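Local coordinates for protein carbohydrate deacetylase Agd3 (Neosartorya fumigata, PDB 6NWZ) that probably removes N-acetyl groups from the exopolysaccharide galactosaminogalactan, acting as a metal-binding carbohydrate esterase required for biofilm formation by the fungus, at residues T99-W102 with N103-Y106; Q579-V582 with R583-W587. All blocks are in the same frame, centred on the assembly; numbering follows the deposited sequence.

Contact 1: residues T99-W102 with N103-Y106; sequences TDQW and NQLY
Trp102 and Tyr106 meet one turn apart in the first two turns of the alpha-helix 99-112, within the carbohydrate-binding module (CBM87) of Agd3. Regular i to i+4 backbone bonds tie the turns together, Tyr106 N reaching Trp102 O at 3.0 Å. Followed outward, Tyr106 starts with CB 3.7 Å from Trp102 O. Its CG lies anti to its own carbonyl carbon (chi1 -60°), which directs the ring back toward the start of the helix and sets one face over that same oxygen, 3.2 Å from CG. Farther out, CZ and then OH come against the indole, Trp102 CE3 lying 3.8 Å from CZ and 3.4 Å from OH. The two rings meet obliquely, their planes 43° apart and the six-membered-ring centroids 5.9 Å apart. Arg209 adds a cation-pi contact to Tyr106, while Trp102 NE1 is hydrogen-bonded to Ser95 OG and the indole also packs on Met116 and Gln118 of strand 115-119. At another side of the helix Asp100 and Gln104 form a polar pair. Gln104 NE2 donates to Asp100 OD1 at 2.8 Å, nearly in line with the carboxylate C-O bond but 29° out of the amide plane.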
# COMPACT_ATOMS: atom_id res chain seq x y z
N THR A 99 20.35 -8.53 33.37
CA THR A 99 20.19 -7.24 34.02
C THR A 99 21.27 -6.26 33.57
O THR A 99 20.98 -5.08 33.32
CB THR A 99 20.21 -7.41 35.54
OG1 THR A 99 18.99 -8.03 35.96
CG2 THR A 99 20.36 -6.07 36.24
N ASP A 100 22.50 -6.74 33.44
CA ASP A 100 23.58 -5.86 33.00
C ASP A 100 23.39 -5.43 31.56
O ASP A 100 23.75 -4.30 31.20
CB ASP A 100 24.93 -6.55 33.20
CG ASP A 100 26.10 -5.69 32.74
OD1 ASP A 100 26.45 -5.75 31.54
OD2 ASP A 100 26.65 -4.94 33.57
N GLN A 101 22.82 -6.30 30.72
CA GLN A 101 22.56 -5.92 29.33
C GLN A 101 21.49 -4.84 29.24
O GLN A 101 21.62 -3.89 28.45
CB GLN A 101 22.16 -7.14 28.52
CG GLN A 101 23.26 -8.20 28.42
CD GLN A 101 22.93 -9.30 27.44
OE1 GLN A 101 21.93 -10.02 27.60
NE2 GLN A 101 23.75 -9.44 26.41
N TRP A 102 20.43 -4.95 30.05
CA TRP A 102 19.41 -3.91 30.05
C TRP A 102 19.96 -2.59 30.56
O TRP A 102 19.52 -1.52 30.11
CB TRP A 102 18.22 -4.35 30.90
CG TRP A 102 17.27 -5.24 30.18
CD1 TRP A 102 17.18 -6.60 30.28
CD2 TRP A 102 16.26 -4.84 29.24
NE1 TRP A 102 16.18 -7.07 29.46
CE2 TRP A 102 15.60 -6.01 28.81
CE3 TRP A 102 15.86 -3.61 28.72
CZ2 TRP A 102 14.56 -5.98 27.88
CZ3 TRP A 102 14.82 -3.58 27.80
CH2 TRP A 102 14.18 -4.76 27.39
N ASN A 103 20.94 -2.63 31.47
CA ASN A 103 21.54 -1.40 31.96
C ASN A 103 22.44 -0.76 30.91
O ASN A 103 22.53 0.47 30.84
CB ASN A 103 22.31 -1.66 33.25
CG ASN A 103 21.40 -1.91 34.44
OD1 ASN A 103 20.27 -1.42 34.48
ND2 ASN A 103 21.88 -2.68 35.41
N GLN A 104 23.12 -1.57 30.10
CA GLN A 104 23.87 -1.01 28.97
C GLN A 104 22.94 -0.26 28.02
O GLN A 104 23.28 0.82 27.53
CB GLN A 104 24.61 -2.11 28.22
CG GLN A 104 25.61 -2.89 29.05
CD GLN A 104 26.26 -4.01 28.26
OE1 GLN A 104 26.78 -3.78 27.16
NE2 GLN A 104 26.23 -5.22 28.80
N LEU A 105 21.76 -0.82 27.75
CA LEU A 105 20.80 -0.15 26.88
C LEU A 105 20.31 1.15 27.51
O LEU A 105 20.20 2.17 26.83
CB LEU A 105 19.64 -1.08 26.56
CG LEU A 105 19.99 -2.36 25.80
CD1 LEU A 105 18.76 -3.23 25.61
CD2 LEU A 105 20.61 -2.03 24.45
N TYR A 106 20.01 1.13 28.82
CA TYR A 106 19.58 2.35 29.49
C TYR A 106 20.70 3.38 29.53
O TYR A 106 20.46 4.58 29.37
CB TYR A 106 19.10 2.04 30.91
CG TYR A 106 17.93 1.08 30.99
CD1 TYR A 106 17.05 0.93 29.93
CD2 TYR A 106 17.72 0.33 32.14
CE1 TYR A 106 15.99 0.05 30.01
CE2 TYR A 106 16.65 -0.55 32.23
CZ TYR A 106 15.79 -0.69 31.16
OH TYR A 106 14.74 -1.56 31.25

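Contact 2: residues Q579-V582 with R583-W587; sequences QEFV and RLVDW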
# COMPACT_ATOMS: atom_id res chain seq x y z
N GLN A 579 -13.32 7.43 3.53
CA GLN A 579 -13.84 8.02 4.75
C GLN A 579 -13.17 7.43 5.99
O GLN A 579 -12.91 8.16 6.96
CB GLN A 579 -15.36 7.83 4.82
CG GLN A 579 -16.10 8.61 3.74
CD GLN A 579 -17.60 8.48 3.85
OE1 GLN A 579 -18.15 8.42 4.96
NE2 GLN A 579 -18.28 8.44 2.71
N GLU A 580 -12.87 6.13 5.98
CA GLU A 580 -12.20 5.54 7.13
C GLU A 580 -10.76 6.02 7.23
O GLU A 580 -10.27 6.31 8.33
CB GLU A 580 -12.25 4.02 7.04
CG GLU A 580 -11.66 3.33 8.25
CD GLU A 580 -12.50 3.52 9.51
OE1 GLU A 580 -13.65 4.01 9.41
OE2 GLU A 580 -12.00 3.19 10.60
N PHE A 581 -10.06 6.08 6.10
CA PHE A 581 -8.69 6.60 6.10
C PHE A 581 -8.65 8.01 6.67
O PHE A 581 -7.78 8.33 7.50
CB PHE A 581 -8.14 6.56 4.67
CG PHE A 581 -6.73 7.06 4.54
CD1 PHE A 581 -5.66 6.20 4.69
CD2 PHE A 581 -6.48 8.39 4.22
CE1 PHE A 581 -4.36 6.66 4.56
CE2 PHE A 581 -5.18 8.86 4.09
CZ PHE A 581 -4.12 7.99 4.25
N VAL A 582 -9.59 8.86 6.26
CA VAL A 582 -9.60 10.24 6.74
C VAL A 582 -10.00 10.30 8.22
O VAL A 582 -9.59 11.21 8.95
CB VAL A 582 -10.52 11.10 5.85
CG1 VAL A 582 -10.79 12.44 6.48
CG2 VAL A 582 -9.88 11.29 4.48
N ARG A 583 -10.78 9.32 8.69
CA ARG A 583 -11.15 9.30 10.10
C ARG A 583 -9.96 9.00 11.00
O ARG A 583 -9.93 9.45 12.16
CB ARG A 583 -12.25 8.26 10.33
CG ARG A 583 -12.71 8.19 11.77
CD ARG A 583 -13.73 7.10 11.95
NE ARG A 583 -13.13 5.77 12.03
CZ ARG A 583 -12.71 5.20 13.16
NH1 ARG A 583 -12.82 5.86 14.31
NH2 ARG A 583 -12.19 3.99 13.14
N LEU A 584 -8.96 8.27 10.50
CA LEU A 584 -7.82 7.84 11.29
C LEU A 584 -6.61 8.77 11.19
O LEU A 584 -5.97 9.04 12.21
CB LEU A 584 -7.39 6.43 10.88
CG LEU A 584 -8.46 5.34 11.01
CD1 LEU A 584 -7.94 4.03 10.47
CD2 LEU A 584 -8.90 5.18 12.46
N VAL A 585 -6.28 9.26 10.00
CA VAL A 585 -5.09 10.07 9.77
C VAL A 585 -5.47 11.31 8.97
O VAL A 585 -6.56 11.40 8.39
CB VAL A 585 -3.99 9.28 9.04
CG1 VAL A 585 -3.61 8.03 9.81
CG2 VAL A 585 -4.46 8.91 7.65
N ASP A 586 -4.56 12.28 8.93
CA ASP A 586 -4.73 13.46 8.09
C ASP A 586 -3.81 13.45 6.88
O ASP A 586 -3.62 14.49 6.23
CB ASP A 586 -4.52 14.74 8.91
CG ASP A 586 -3.13 14.84 9.50
OD1 ASP A 586 -2.17 15.16 8.76
OD2 ASP A 586 -2.99 14.59 10.72
N TRP A 587 -3.23 12.30 6.55
CA TRP A 587 -2.31 12.22 5.43
C TRP A 587 -3.04 12.45 4.11
O TRP A 587 -4.25 12.22 4.00
CB TRP A 587 -1.63 10.86 5.39
CG TRP A 587 -1.03 10.42 6.69
CD1 TRP A 587 -0.68 11.20 7.75
CD2 TRP A 587 -0.71 9.07 7.06
NE1 TRP A 587 -0.16 10.43 8.76
CE2 TRP A 587 -0.17 9.12 8.36
CE3 TRP A 587 -0.82 7.84 6.42
CZ2 TRP A 587 0.25 7.97 9.03
CZ3 TRP A 587 -0.41 6.70 7.09
CH2 TRP A 587 0.12 6.78 8.38
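Glu580 and Arg583 run side by side in the same direction on the last turns of helix 569-584, in the deacetylase domain. Arg583 grips the carboxylate side-on: NH2 donates to Glu580 OE2 at 2.7 Å on its syn side, and NE to Glu580 OE1 at 3.2 Å. The planes of carboxylate and guanidinium are 46° apart, so the salt bridge is twisted, with OE1 met from above the carboxylate plane. A bend at chi2 of Glu580 (68°) and another at chi3 of Arg583 turn the two ends together.

Phe581 is oriented quite differently. Its ring takes Val585 CG2 over one face in a CH-pi contact, 3.7 Å from the ring centroid and 17° off the normal. The side chains of Trp587 and Phe581 run at about a right angle to each other, with CE3 of Trp587 4.0 Å from CZ of Phe581, while Trp587 O lies at the Phe581 ring edge, 3.5 Å from CE2. Met532 packs on Phe581 from helix 520-536, the helix that carries the zinc ligands Asp530 and His534.

At the helix end, Phe581 O accepts from both Leu584 N and Val585 N, the latter at 3.1 Å. Arg583 NH2 also donates to Thr163 O, in the CBM87 range. This second bond and the two-nitrogen grip would restrict rotation of the guanidinium, and the paired charges probably lower the cost of keeping both groups partly buried.

Overall arrangement
Both contacts are local, but contact 1 lies within the start of helix 99-112, whereas contact 2 spans the end of helix 569-584 and the loop after it. Contact 1 is a surface contact in the carbohydrate-binding module; contact 2 is partly buried in the deacetylase domain, nearer the centre of the chain. Their centres are 39 Å apart and their nearest atoms about 26 Å, so neither touches the other. Polar side-chain pairing is carboxylate to neutral amide in contact 1 and a carboxylate-guanidinium salt bridge in contact 2. Aromatic packing differs too: an oblique ring pair in contact 1, against a methyl over the Phe581 face with Trp587 packed beside that ring in contact 2.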